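Local structure of DNA translocase coupling protein (Clostridium perfringens, 6O1W) at residues M50-I53 and E54-K57; I60-L63 and Q64-L67; R250-L253 and V254-G258; K306-E309 and I310-N314. The protein binds ATP and probably DNA as a translocase of the FtsK/SpoIIIE family, serving as the coupling protein in conjugative transfer of a plasmid. All coordinates share one frame; numbering follows the deposited sequence.

Contact 1 of 4, residues M50-I53 and E54-K57; sequences MIPI and ETWK
Two backbone carbonyls, those of Ile51 and Pro52, meet the edge of the Trp56 indole at the start of helix 53-58. The backbone bonds come first. Pro52 holds the N-cap position, and its O accepts a bond from Trp56 N at 3.2 Å, with an N-H...O angle of 161°. Thr55 N adds a weaker bond to Pro52 O at 3.0 Å, and Lys57 N bonds Ile53 O at 2.9 Å.

One polar side-chain bond crosses. Trp56 NE1 gives a weak, bent hydrogen bond to Ile51 O, 3.2 Å away and in the plane of the ring. Ser49 OG makes a second weak bond to the same nitrogen.

The apolar contacts centre on Ile51. Its CG2 stands anti to its own backbone N and meets Thr55 CG2 at 3.6 Å, the two side chains crossing at about a right angle. Ile51 CG2 also lies 4.0 Å from Trp56 CD1.

Polar atoms make van der Waals contacts too. Pro52 CB touches Glu54 OE2 at 3.3 Å. The Glu54 chain is bent at chi2 (-81°), which brings its carboxylate back beside Pro52 CB and Ile53 CG2.

Phe21 meets the Trp56 ring edge-to-face, and the Phe47 ring meets it with the planes at about 30°. Ile53 and Trp56 touch Val83, and Ile53 touches Ile74, so the first helical turn is tied to the four-stranded sheet. The buried indole N-H depends on two weak bonds, so apolar packing probably does most to fix the ring.

Contact 2 of 4, residues I60-L63 and Q64-L67; sequences IPQL and QTSL
Helix 60-67 is a short amphipathic helix that packs beside the four-stranded antiparallel sheet, and Gln62 and Ser66 are bonded to each other one turn apart along it. Three i to i+4 backbone bonds join its two halves. Gln64 N bonds Ile60 O at 3.0 Å, and Ser66 N bonds Gln62 O at 2.9 Å. Leu67 N reaches Leu63 O, also at 2.9 Å.

The side chains divide by face. Leu63 and Leu67 are buried. Leu63 touches Phe16 of helix 7-18 and Ile71 of strand 69-76, while Leu67 lies on Tyr12 and Ala15 of helix 7-18. Ile60 also leans on this sheet, at Ile74. Leu67 CB and CG lie close to the carbonyl of the preceding turn, with CB 3.3 Å from Leu63 O. In the same way Gln64 CG lies 3.4 Å from Ile60 O.

The polar side is more open, although Gln62 and Ser66 both touch Leu19. Gln62 starts with CG anti to the backbone N (chi1 -175°) and then bends at chi2. The bend turns the amide along the helix toward Ser66. Gln62 NE2 donates to Ser66 OG at 3.2 Å, with an almost straight N-H...O angle of 169° and the hydroxyl oxygen only 8° out of the amide plane.

Contact 3 of 4, residues R250-L253 and V254-G258; sequences RAKL and VRIEG
Val254 opens the second half of this contact by bonding through its N to Arg250 O at 2.8 Å. The segment lies in the N-terminal half of helix 247-266. The CG2 branch of Val254 stands anti to its own carbonyl carbon, which sets it against the preceding turn, 3.2 Å from Arg250 O.

Arg255 N bonds Ala251 O at 2.9 Å. The arginine side chain bends at chi2 and chi3 and folds back along the helix. One face of its guanidinium comes to rest over the backbone of Lys252, with Lys252 CA 4.0 Å above the plane and offset toward the rim. Arg255 NH2 forms a salt bridge with Glu189. Lys252 NZ lies 4.9 Å from Arg255 NH2 and has its own salt bridge to Asp186. These acids probably offset the two like charges.

Ile256 N bonds Lys252 O with an N-H...O angle of 163°. Ile256 CG1 sits 3.4 Å from Lys252 O. The CD1 methyl of Ile256 meets Leu253 CD2 at 4.3 Å, a loose apolar contact between two buried side chains.

Glu257 N bonds Leu253 O at 2.8 Å, and its carboxylate pairs with Lys242. Gly258 N closes the next turn on Val254 O.

Within the FtsK/SpoIIIE family domain, the buried face of the helix lies against helix 185-209. Lys252, Leu253 and Ile256 all touch Val185, and Ile256 also reaches Phe192. Helix 237-240 also meets Ile256, through Leu239, and Glu257, through Met240.

Contact 4 of 4, residues K306-E309 and I310-N314; sequences KASE and IVLSN
With OG anti to its backbone N (chi1 176°), Ser308 directs its hydroxyl to the backbone carbonyl of Asn314. Ser308 OG donates to Asn314 O at 2.7 Å, from 29° out of the carbonyl plane. The same OG is bonded by Ala317 N, so the buried hydroxyl has two partners. The turn that brings Asn314 back is made at Ser313, which has a positive phi of 58°.

Ser313 N bonds Glu309 O at 2.9 Å. Ser313 OG turns back to Leu312 O at 2.8 Å. Before the turn the i to i+4 bonds continue, with Leu312 N to Ser308 O at 2.8 Å, though that of Val311 N to Ala307 O is weak.

Lys306 CG meets Ile310 CD1 at 3.8 Å, the side chains crossing at a slant. Leu312 packs on Cys299 and Leu328 of the large sheet. Asn314 OD1 bonds Lys316 N, and ND2 bonds Thr335.

This is the C-terminal end of helix 305-312, where positive-phi Ser313 ends the helix and the Ser308 OG bond to Asn314 O holds the chain beyond it. Val311 lies near the P-loop, where ATP binds in another structure of this protein, without touching it; none is bound here.

Contacts 1 and 2 belong to the four-stranded antiparallel sheet region and touch each other, Trp56 CE3 to Leu63 CD1 at 3.9 Å. Contacts 3 and 4 lie in the ATPase part, with centres about 25 Å apart. Contact 3 is on the opposite side of the chain's centre from contacts 1 and 2. Contact 4 lies closest to that centre, about 12 Å from it (centre to centre). All four are partly buried. Contact 1 falls at a helix start, contact 4 at a helix end, contact 2 spans a short helix, and contact 3 lies within a long one. Contact 1 rests on capping carbonyls and a buried indole. Salt bridges to other elements mark contact 3, while neutral hydroxyl or amide bonds mark 2 and 4.

Contact 1 of 4, residues M50-I53 and E54-K57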
HETATM    1  N   MSE A  50      -2.059  38.850  10.784  1.00 44.06           N
HETATM    2  CA  MSE A  50      -1.842  39.800   9.707  1.00 47.57           C
HETATM    3  C   MSE A  50      -0.479  39.572   9.038  1.00 47.68           C
HETATM    4  O   MSE A  50      -0.069  40.404   8.226  1.00 49.69           O
HETATM    5  CB  MSE A  50      -1.946  41.235  10.246  1.00 52.68           C
HETATM    6  CG  MSE A  50      -3.373  41.681  10.510  1.00 64.93           C
HETATM    7 SE   MSE A  50      -3.381  43.574  10.961  1.00 79.80          SE
HETATM    8  CE  MSE A  50      -2.944  44.349   9.169  1.00 76.33           C
ATOM      9  N   ILE A  51       0.219  38.455   9.352  1.00 38.16           N
ATOM     10  CA  ILE A  51       1.538  38.167   8.775  1.00 34.54           C
ATOM     11  C   ILE A  51       1.357  37.509   7.402  1.00 37.75           C
ATOM     12  O   ILE A  51       0.681  36.478   7.308  1.00 36.99           O
ATOM     13  CB  ILE A  51       2.447  37.349   9.737  1.00 36.38           C
ATOM     14  CG1 ILE A  51       2.578  38.052  11.109  1.00 36.21           C
ATOM     15  CG2 ILE A  51       3.820  37.097   9.114  1.00 35.59           C
ATOM     16  CD1 ILE A  51       2.983  37.167  12.238  1.00 40.05           C
ATOM     17  N   PRO A  52       1.958  38.085   6.330  1.00 33.75           N
ATOM     18  CA  PRO A  52       1.788  37.487   4.992  1.00 33.55           C
ATOM     19  C   PRO A  52       2.333  36.052   4.882  1.00 38.13           C
ATOM     20  O   PRO A  52       3.281  35.679   5.590  1.00 38.34           O
ATOM     21  CB  PRO A  52       2.501  38.479   4.047  1.00 35.41           C
ATOM     22  CG  PRO A  52       3.339  39.362   4.916  1.00 38.65           C
ATOM     23  CD  PRO A  52       2.782  39.320   6.295  1.00 34.77           C
ATOM     24  N   ILE A  53       1.698  35.238   4.034  1.00 33.49           N
ATOM     25  CA  ILE A  53       2.046  33.835   3.796  1.00 35.04           C
ATOM     26  C   ILE A  53       3.546  33.638   3.442  1.00 37.81           C
ATOM     27  O   ILE A  53       4.147  32.671   3.892  1.00 35.37           O
ATOM     28  CB  ILE A  53       1.095  33.192   2.736  1.00 38.91           C
ATOM     29  CG1 ILE A  53       1.244  31.666   2.653  1.00 40.43           C
ATOM     30  CG2 ILE A  53       1.268  33.827   1.344  1.00 38.42           C
ATOM     31  CD1 ILE A  53       0.627  30.900   3.686  1.00 49.16           C
ATOM     32  N   GLU A  54       4.128  34.570   2.657  1.00 36.01           N
ATOM     33  CA  GLU A  54       5.530  34.538   2.238  1.00 36.34           C
ATOM     34  C   GLU A  54       6.463  34.722   3.439  1.00 36.14           C
ATOM     35  O   GLU A  54       7.520  34.093   3.475  1.00 34.77           O
ATOM     36  CB  GLU A  54       5.838  35.503   1.069  1.00 38.05           C
ATOM     37  CG  GLU A  54       4.985  36.765   1.013  1.00 56.91           C
ATOM     38  CD  GLU A  54       3.601  36.618   0.405  1.00 74.80           C
ATOM     39  OE1 GLU A  54       3.496  36.205  -0.773  1.00 71.76           O
ATOM     40  OE2 GLU A  54       2.616  36.921   1.114  1.00 62.64           O
ATOM     41  N   THR A  55       6.031  35.496   4.452  1.00 30.94           N
ATOM     42  CA  THR A  55       6.786  35.624   5.699  1.00 31.03           C
ATOM     43  C   THR A  55       6.705  34.297   6.524  1.00 35.12           C
ATOM     44  O   THR A  55       7.745  33.805   6.955  1.00 34.25           O
ATOM     45  CB  THR A  55       6.394  36.874   6.460  1.00 35.43           C
ATOM     46  OG1 THR A  55       6.682  37.988   5.615  1.00 36.59           O
ATOM     47  CG2 THR A  55       7.181  37.025   7.779  1.00 35.45           C
ATOM     48  N   TRP A  56       5.500  33.670   6.638  1.00 29.98           N
ATOM     49  CA  TRP A  56       5.352  32.366   7.300  1.00 29.54           C
ATOM     50  C   TRP A  56       6.282  31.360   6.610  1.00 32.36           C
ATOM     51  O   TRP A  56       6.916  30.546   7.289  1.00 30.20           O
ATOM     52  CB  TRP A  56       3.898  31.825   7.196  1.00 28.37           C
ATOM     53  CG  TRP A  56       2.916  32.449   8.151  1.00 30.25           C
ATOM     54  CD1 TRP A  56       2.229  33.613   7.978  1.00 33.08           C
ATOM     55  CD2 TRP A  56       2.481  31.907   9.410  1.00 30.40           C
ATOM     56  NE1 TRP A  56       1.370  33.821   9.039  1.00 32.50           N
ATOM     57  CE2 TRP A  56       1.523  32.806   9.944  1.00 34.18           C
ATOM     58  CE3 TRP A  56       2.859  30.784  10.175  1.00 31.57           C
ATOM     59  CZ2 TRP A  56       0.898  32.589  11.179  1.00 32.99           C
ATOM     60  CZ3 TRP A  56       2.261  30.583  11.409  1.00 33.00           C
ATOM     61  CH2 TRP A  56       1.292  31.480  11.903  1.00 33.49           C
ATOM     62  N   LYS A  57       6.351  31.407   5.254  1.00 28.62           N
ATOM     63  CA  LYS A  57       7.179  30.463   4.494  1.00 29.48           C
ATOM     64  C   LYS A  57       8.664  30.658   4.770  1.00 34.64           C
ATOM     65  O   LYS A  57       9.386  29.674   4.922  1.00 33.12           O
ATOM     66  CB  LYS A  57       6.835  30.496   3.003  1.00 32.85           C
ATOM     67  CG  LYS A  57       5.482  29.793   2.760  1.00 44.27           C
ATOM     68  CD  LYS A  57       5.076  29.703   1.299  1.00 50.36           C
ATOM     69  CE  LYS A  57       3.769  28.959   1.187  1.00 62.14           C
ATOM     70  NZ  LYS A  57       3.419  28.633  -0.215  1.00 76.61           N
TER

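Contact 2 of 4, residues I60-L63 and Q64-L67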
ATOM      1  N   ILE A  60       9.571  28.900   8.051  1.00 28.28           N
ATOM      2  CA  ILE A  60       9.390  27.431   8.177  1.00 28.58           C
ATOM      3  C   ILE A  60      10.560  26.750   8.950  1.00 32.82           C
ATOM      4  O   ILE A  60      10.286  26.039   9.926  1.00 31.24           O
ATOM      5  CB  ILE A  60       9.079  26.719   6.824  1.00 31.28           C
ATOM      6  CG1 ILE A  60       7.586  26.893   6.473  1.00 32.23           C
ATOM      7  CG2 ILE A  60       9.459  25.211   6.841  1.00 29.39           C
ATOM      8  CD1 ILE A  60       7.210  26.435   4.995  1.00 34.47           C
ATOM      9  N   PRO A  61      11.848  26.922   8.555  1.00 29.80           N
ATOM     10  CA  PRO A  61      12.910  26.288   9.332  1.00 29.60           C
ATOM     11  C   PRO A  61      12.792  26.622  10.818  1.00 30.21           C
ATOM     12  O   PRO A  61      12.849  25.696  11.599  1.00 29.09           O
ATOM     13  CB  PRO A  61      14.190  26.859   8.709  1.00 31.81           C
ATOM     14  CG  PRO A  61      13.802  27.114   7.305  1.00 35.89           C
ATOM     15  CD  PRO A  61      12.420  27.685   7.425  1.00 31.90           C
ATOM     16  N   GLN A  62      12.535  27.896  11.196  1.00 26.31           N
ATOM     17  CA  GLN A  62      12.457  28.294  12.615  1.00 26.29           C
ATOM     18  C   GLN A  62      11.219  27.773  13.372  1.00 29.39           C
ATOM     19  O   GLN A  62      11.345  27.358  14.527  1.00 28.57           O
ATOM     20  CB  GLN A  62      12.590  29.809  12.798  1.00 27.10           C
ATOM     21  CG  GLN A  62      12.637  30.190  14.289  1.00 25.18           C
ATOM     22  CD  GLN A  62      13.899  29.695  14.948  1.00 33.63           C
ATOM     23  OE1 GLN A  62      15.008  29.967  14.490  1.00 24.42           O
ATOM     24  NE2 GLN A  62      13.765  28.948  16.024  1.00 24.52           N
ATOM     25  N   LEU A  63      10.054  27.780  12.726  1.00 25.29           N
ATOM     26  CA  LEU A  63       8.799  27.277  13.299  1.00 26.35           C
ATOM     27  C   LEU A  63       8.869  25.783  13.553  1.00 31.92           C
ATOM     28  O   LEU A  63       8.310  25.313  14.537  1.00 31.46           O
ATOM     29  CB  LEU A  63       7.609  27.586  12.379  1.00 26.41           C
ATOM     30  CG  LEU A  63       7.352  29.077  12.187  1.00 31.78           C
ATOM     31  CD1 LEU A  63       6.326  29.305  11.114  1.00 32.18           C
ATOM     32  CD2 LEU A  63       6.952  29.756  13.516  1.00 36.66           C
ATOM     33  N   GLN A  64       9.560  25.038  12.675  1.00 27.18           N
ATOM     34  CA  GLN A  64       9.744  23.608  12.891  1.00 26.44           C
ATOM     35  C   GLN A  64      10.478  23.389  14.209  1.00 30.05           C
ATOM     36  O   GLN A  64      10.051  22.571  14.992  1.00 30.34           O
ATOM     37  CB  GLN A  64      10.558  22.971  11.768  1.00 26.36           C
ATOM     38  CG  GLN A  64       9.766  22.767  10.498  1.00 31.27           C
ATOM     39  CD  GLN A  64      10.530  21.947   9.482  1.00 38.38           C
ATOM     40  OE1 GLN A  64      11.777  21.888   9.455  1.00 38.12           O
ATOM     41  NE2 GLN A  64       9.798  21.297   8.627  1.00 29.09           N
ATOM     42  N   THR A  65      11.558  24.119  14.446  1.00 26.81           N
ATOM     43  CA  THR A  65      12.349  24.022  15.672  1.00 27.37           C
ATOM     44  C   THR A  65      11.600  24.538  16.935  1.00 31.86           C
ATOM     45  O   THR A  65      11.602  23.871  17.967  1.00 31.54           O
ATOM     46  CB  THR A  65      13.679  24.724  15.454  1.00 31.76           C
ATOM     47  OG1 THR A  65      14.342  24.032  14.404  1.00 38.80           O
ATOM     48  CG2 THR A  65      14.556  24.709  16.687  1.00 27.88           C
ATOM     49  N   SER A  66      11.014  25.720  16.853  1.00 27.84           N
ATOM     50  CA  SER A  66      10.302  26.330  17.980  1.00 28.27           C
ATOM     51  C   SER A  66       9.104  25.462  18.379  1.00 34.76           C
ATOM     52  O   SER A  66       8.958  25.150  19.546  1.00 34.16           O
ATOM     53  CB  SER A  66       9.831  27.739  17.615  1.00 28.41           C
ATOM     54  OG  SER A  66      10.952  28.585  17.431  1.00 34.79           O
ATOM     55  N   LEU A  67       8.295  25.021  17.405  1.00 32.49           N
ATOM     56  CA  LEU A  67       7.106  24.204  17.697  1.00 31.56           C
ATOM     57  C   LEU A  67       7.382  22.700  17.748  1.00 38.14           C
ATOM     58  O   LEU A  67       6.490  21.948  18.133  1.00 39.57           O
ATOM     59  CB  LEU A  67       5.956  24.528  16.716  1.00 30.69           C
ATOM     60  CG  LEU A  67       5.568  26.028  16.552  1.00 34.77           C
ATOM     61  CD1 LEU A  67       4.511  26.210  15.494  1.00 34.65           C
ATOM     62  CD2 LEU A  67       5.087  26.624  17.844  1.00 34.69           C
TER

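Contact 3 of 4, residues R250-L253 and V254-G258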
ATOM      1  N   ARG A 250     -11.661  -8.176 -25.929  1.00 45.63           N
ATOM      2  CA  ARG A 250     -12.567  -7.670 -24.888  1.00 45.47           C
ATOM      3  C   ARG A 250     -13.253  -8.841 -24.180  1.00 46.92           C
ATOM      4  O   ARG A 250     -13.217  -8.897 -22.953  1.00 46.30           O
ATOM      5  CB  ARG A 250     -13.604  -6.688 -25.478  1.00 45.00           C
ATOM      6  CG  ARG A 250     -14.283  -5.813 -24.436  1.00 57.98           C
ATOM      7  CD  ARG A 250     -15.334  -4.898 -25.054  1.00 63.87           C
ATOM      8  NE  ARG A 250     -15.418  -3.633 -24.324  1.00 72.68           N
ATOM      9  CZ  ARG A 250     -14.751  -2.529 -24.651  1.00 89.76           C
ATOM     10  NH1 ARG A 250     -13.953  -2.516 -25.715  1.00 71.74           N
ATOM     11  NH2 ARG A 250     -14.880  -1.427 -23.922  1.00 80.53           N
ATOM     12  N   ALA A 251     -13.814  -9.802 -24.956  1.00 41.61           N
ATOM     13  CA  ALA A 251     -14.481 -10.996 -24.423  1.00 40.61           C
ATOM     14  C   ALA A 251     -13.508 -11.841 -23.575  1.00 41.93           C
ATOM     15  O   ALA A 251     -13.882 -12.343 -22.507  1.00 40.23           O
ATOM     16  CB  ALA A 251     -15.065 -11.820 -25.559  1.00 41.21           C
ATOM     17  N   LYS A 252     -12.253 -11.950 -24.039  1.00 37.61           N
ATOM     18  CA  LYS A 252     -11.172 -12.637 -23.341  1.00 37.50           C
ATOM     19  C   LYS A 252     -10.905 -11.939 -21.979  1.00 40.32           C
ATOM     20  O   LYS A 252     -10.853 -12.620 -20.954  1.00 39.93           O
ATOM     21  CB  LYS A 252      -9.928 -12.619 -24.225  1.00 40.14           C
ATOM     22  CG  LYS A 252      -8.804 -13.482 -23.736  1.00 48.47           C
ATOM     23  CD  LYS A 252      -7.944 -13.842 -24.916  1.00 61.42           C
ATOM     24  CE  LYS A 252      -7.117 -15.034 -24.568  1.00 71.87           C
ATOM     25  NZ  LYS A 252      -7.061 -16.000 -25.689  1.00 69.67           N
ATOM     26  N   LEU A 253     -10.788 -10.593 -21.971  1.00 35.91           N
ATOM     27  CA  LEU A 253     -10.588  -9.798 -20.735  1.00 35.84           C
ATOM     28  C   LEU A 253     -11.787  -9.914 -19.776  1.00 37.58           C
ATOM     29  O   LEU A 253     -11.594  -9.955 -18.570  1.00 34.76           O
ATOM     30  CB  LEU A 253     -10.274  -8.317 -21.036  1.00 35.19           C
ATOM     31  CG  LEU A 253      -8.903  -8.017 -21.692  1.00 39.77           C
ATOM     32  CD1 LEU A 253      -8.706  -6.526 -21.894  1.00 39.24           C
ATOM     33  CD2 LEU A 253      -7.750  -8.580 -20.888  1.00 38.87           C
ATOM     34  N   VAL A 254     -13.017  -9.961 -20.329  1.00 35.22           N
ATOM     35  CA  VAL A 254     -14.263 -10.150 -19.571  1.00 35.10           C
ATOM     36  C   VAL A 254     -14.192 -11.517 -18.880  1.00 37.01           C
ATOM     37  O   VAL A 254     -14.487 -11.603 -17.699  1.00 37.52           O
ATOM     38  CB  VAL A 254     -15.537  -9.988 -20.460  1.00 39.38           C
ATOM     39  CG1 VAL A 254     -16.806 -10.468 -19.742  1.00 38.85           C
ATOM     40  CG2 VAL A 254     -15.700  -8.542 -20.920  1.00 39.28           C
ATOM     41  N   ARG A 255     -13.763 -12.560 -19.603  1.00 32.80           N
ATOM     42  CA  ARG A 255     -13.632 -13.926 -19.083  1.00 33.51           C
ATOM     43  C   ARG A 255     -12.601 -13.948 -17.953  1.00 36.93           C
ATOM     44  O   ARG A 255     -12.907 -14.452 -16.885  1.00 37.22           O
ATOM     45  CB  ARG A 255     -13.238 -14.873 -20.223  1.00 36.60           C
ATOM     46  CG  ARG A 255     -13.901 -16.245 -20.187  1.00 49.72           C
ATOM     47  CD  ARG A 255     -14.187 -16.778 -21.590  1.00 48.22           C
ATOM     48  NE  ARG A 255     -12.991 -16.828 -22.434  1.00 49.48           N
ATOM     49  CZ  ARG A 255     -12.926 -16.384 -23.687  1.00 52.98           C
ATOM     50  NH1 ARG A 255     -13.998 -15.876 -24.276  1.00 39.23           N
ATOM     51  NH2 ARG A 255     -11.786 -16.450 -24.360  1.00 44.40           N
ATOM     52  N   ILE A 256     -11.429 -13.302 -18.153  1.00 32.89           N
ATOM     53  CA  ILE A 256     -10.367 -13.168 -17.143  1.00 32.72           C
ATOM     54  C   ILE A 256     -10.867 -12.418 -15.892  1.00 37.54           C
ATOM     55  O   ILE A 256     -10.499 -12.808 -14.771  1.00 36.88           O
ATOM     56  CB  ILE A 256      -9.100 -12.506 -17.733  1.00 34.73           C
ATOM     57  CG1 ILE A 256      -8.438 -13.442 -18.755  1.00 33.76           C
ATOM     58  CG2 ILE A 256      -8.104 -12.093 -16.605  1.00 35.47           C
ATOM     59  CD1 ILE A 256      -7.409 -12.748 -19.727  1.00 35.06           C
ATOM     60  N   GLU A 257     -11.648 -11.312 -16.086  1.00 32.94           N
ATOM     61  CA  GLU A 257     -12.208 -10.523 -14.973  1.00 32.83           C
ATOM     62  C   GLU A 257     -13.164 -11.411 -14.135  1.00 36.76           C
ATOM     63  O   GLU A 257     -13.152 -11.330 -12.899  1.00 36.04           O
ATOM     64  CB  GLU A 257     -12.921  -9.266 -15.493  1.00 34.74           C
ATOM     65  CG  GLU A 257     -13.781  -8.550 -14.459  1.00 49.45           C
ATOM     66  CD  GLU A 257     -14.539  -7.323 -14.931  1.00 72.28           C
ATOM     67  OE1 GLU A 257     -14.880  -7.244 -16.136  1.00 69.88           O
ATOM     68  OE2 GLU A 257     -14.810  -6.444 -14.083  1.00 57.67           O
ATOM     69  N   GLY A 258     -13.944 -12.262 -14.823  1.00 32.09           N
ATOM     70  CA  GLY A 258     -14.850 -13.213 -14.200  1.00 31.75           C
ATOM     71  C   GLY A 258     -14.062 -14.194 -13.345  1.00 36.36           C
ATOM     72  O   GLY A 258     -14.481 -14.512 -12.218  1.00 36.37           O
TER

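Contact 4 of 4, residues K306-E309 and I310-N314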
ATOM      1  N   LYS A 306      -9.997  12.239  -5.862  1.00 48.61           N
ATOM      2  CA  LYS A 306     -10.728  11.131  -6.496  1.00 47.59           C
ATOM      3  C   LYS A 306      -9.895   9.824  -6.526  1.00 46.84           C
ATOM      4  O   LYS A 306     -10.427   8.758  -6.215  1.00 45.75           O
ATOM      5  CB  LYS A 306     -11.193  11.534  -7.910  1.00 50.85           C
ATOM      6  CG  LYS A 306     -12.036  10.479  -8.632  1.00 68.01           C
ATOM      7  CD  LYS A 306     -13.514  10.825  -8.678  1.00 78.27           C
ATOM      8  CE  LYS A 306     -14.365   9.654  -9.116  1.00 89.56           C
ATOM      9  NZ  LYS A 306     -14.237   9.366 -10.572  1.00 98.60           N
ATOM     10  N   ALA A 307      -8.598   9.931  -6.873  1.00 41.60           N
ATOM     11  CA  ALA A 307      -7.624   8.834  -6.944  1.00 40.37           C
ATOM     12  C   ALA A 307      -7.473   8.146  -5.574  1.00 43.52           C
ATOM     13  O   ALA A 307      -7.427   6.905  -5.504  1.00 42.85           O
ATOM     14  CB  ALA A 307      -6.277   9.370  -7.426  1.00 40.73           C
ATOM     15  N   SER A 308      -7.402   8.960  -4.486  1.00 38.16           N
ATOM     16  CA  SER A 308      -7.323   8.464  -3.106  1.00 37.45           C
ATOM     17  C   SER A 308      -8.640   7.753  -2.720  1.00 40.81           C
ATOM     18  O   SER A 308      -8.573   6.721  -2.053  1.00 39.09           O
ATOM     19  CB  SER A 308      -7.073   9.615  -2.130  1.00 39.74           C
ATOM     20  OG  SER A 308      -7.077   9.153  -0.786  1.00 42.91           O
ATOM     21  N   GLU A 309      -9.828   8.339  -3.081  1.00 36.73           N
ATOM     22  CA  GLU A 309     -11.151   7.746  -2.789  1.00 36.99           C
ATOM     23  C   GLU A 309     -11.361   6.413  -3.493  1.00 40.98           C
ATOM     24  O   GLU A 309     -11.964   5.509  -2.921  1.00 39.82           O
ATOM     25  CB  GLU A 309     -12.298   8.700  -3.143  1.00 38.61           C
ATOM     26  CG  GLU A 309     -12.577   9.720  -2.054  1.00 54.47           C
ATOM     27  CD  GLU A 309     -13.719  10.682  -2.322  1.00 87.67           C
ATOM     28  OE1 GLU A 309     -14.209  10.739  -3.475  1.00 86.45           O
ATOM     29  OE2 GLU A 309     -14.123  11.388  -1.370  1.00 89.53           O
ATOM     30  N   ILE A 310     -10.860   6.278  -4.730  1.00 38.96           N
ATOM     31  CA  ILE A 310     -10.977   5.009  -5.461  1.00 38.77           C
ATOM     32  C   ILE A 310     -10.222   3.893  -4.693  1.00 41.54           C
ATOM     33  O   ILE A 310     -10.765   2.801  -4.518  1.00 42.05           O
ATOM     34  CB  ILE A 310     -10.496   5.155  -6.930  1.00 41.65           C
ATOM     35  CG1 ILE A 310     -11.481   6.026  -7.745  1.00 41.67           C
ATOM     36  CG2 ILE A 310     -10.330   3.771  -7.583  1.00 42.50           C
ATOM     37  CD1 ILE A 310     -10.858   6.830  -8.908  1.00 40.92           C
ATOM     38  N   VAL A 311      -9.002   4.192  -4.186  1.00 34.69           N
ATOM     39  CA  VAL A 311      -8.170   3.210  -3.477  1.00 32.55           C
ATOM     40  C   VAL A 311      -8.643   2.942  -2.043  1.00 37.95           C
ATOM     41  O   VAL A 311      -8.821   1.786  -1.664  1.00 38.01           O
ATOM     42  CB  VAL A 311      -6.674   3.614  -3.501  1.00 34.92           C
ATOM     43  CG1 VAL A 311      -5.801   2.632  -2.711  1.00 34.09           C
ATOM     44  CG2 VAL A 311      -6.163   3.752  -4.930  1.00 34.99           C
ATOM     45  N   LEU A 312      -8.805   4.019  -1.246  1.00 33.72           N
ATOM     46  CA  LEU A 312      -9.045   4.004   0.198  1.00 32.52           C
ATOM     47  C   LEU A 312     -10.435   4.336   0.683  1.00 38.42           C
ATOM     48  O   LEU A 312     -10.700   4.177   1.887  1.00 39.09           O
ATOM     49  CB  LEU A 312      -8.085   5.050   0.830  1.00 31.69           C
ATOM     50  CG  LEU A 312      -6.590   4.844   0.608  1.00 34.70           C
ATOM     51  CD1 LEU A 312      -5.814   6.063   1.063  1.00 34.40           C
ATOM     52  CD2 LEU A 312      -6.071   3.566   1.317  1.00 33.02           C
ATOM     53  N   SER A 313     -11.284   4.901  -0.201  1.00 34.62           N
ATOM     54  CA  SER A 313     -12.622   5.449   0.096  1.00 33.81           C
ATOM     55  C   SER A 313     -12.541   6.577   1.180  1.00 38.87           C
ATOM     56  O   SER A 313     -13.461   6.792   1.972  1.00 40.63           O
ATOM     57  CB  SER A 313     -13.671   4.374   0.380  1.00 36.77           C
ATOM     58  OG  SER A 313     -13.404   3.624   1.546  1.00 50.21           O
ATOM     59  N   ASN A 314     -11.430   7.332   1.135  1.00 33.83           N
ATOM     60  CA  ASN A 314     -11.140   8.570   1.882  1.00 33.23           C
ATOM     61  C   ASN A 314     -10.124   9.373   1.025  1.00 37.02           C
ATOM     62  O   ASN A 314      -9.609   8.832   0.046  1.00 36.63           O
ATOM     63  CB  ASN A 314     -10.670   8.319   3.327  1.00 30.09           C
ATOM     64  CG  ASN A 314      -9.332   7.651   3.466  1.00 40.03           C
ATOM     65  OD1 ASN A 314      -8.336   8.082   2.897  1.00 33.97           O
ATOM     66  ND2 ASN A 314      -9.265   6.596   4.264  1.00 37.47           N
TER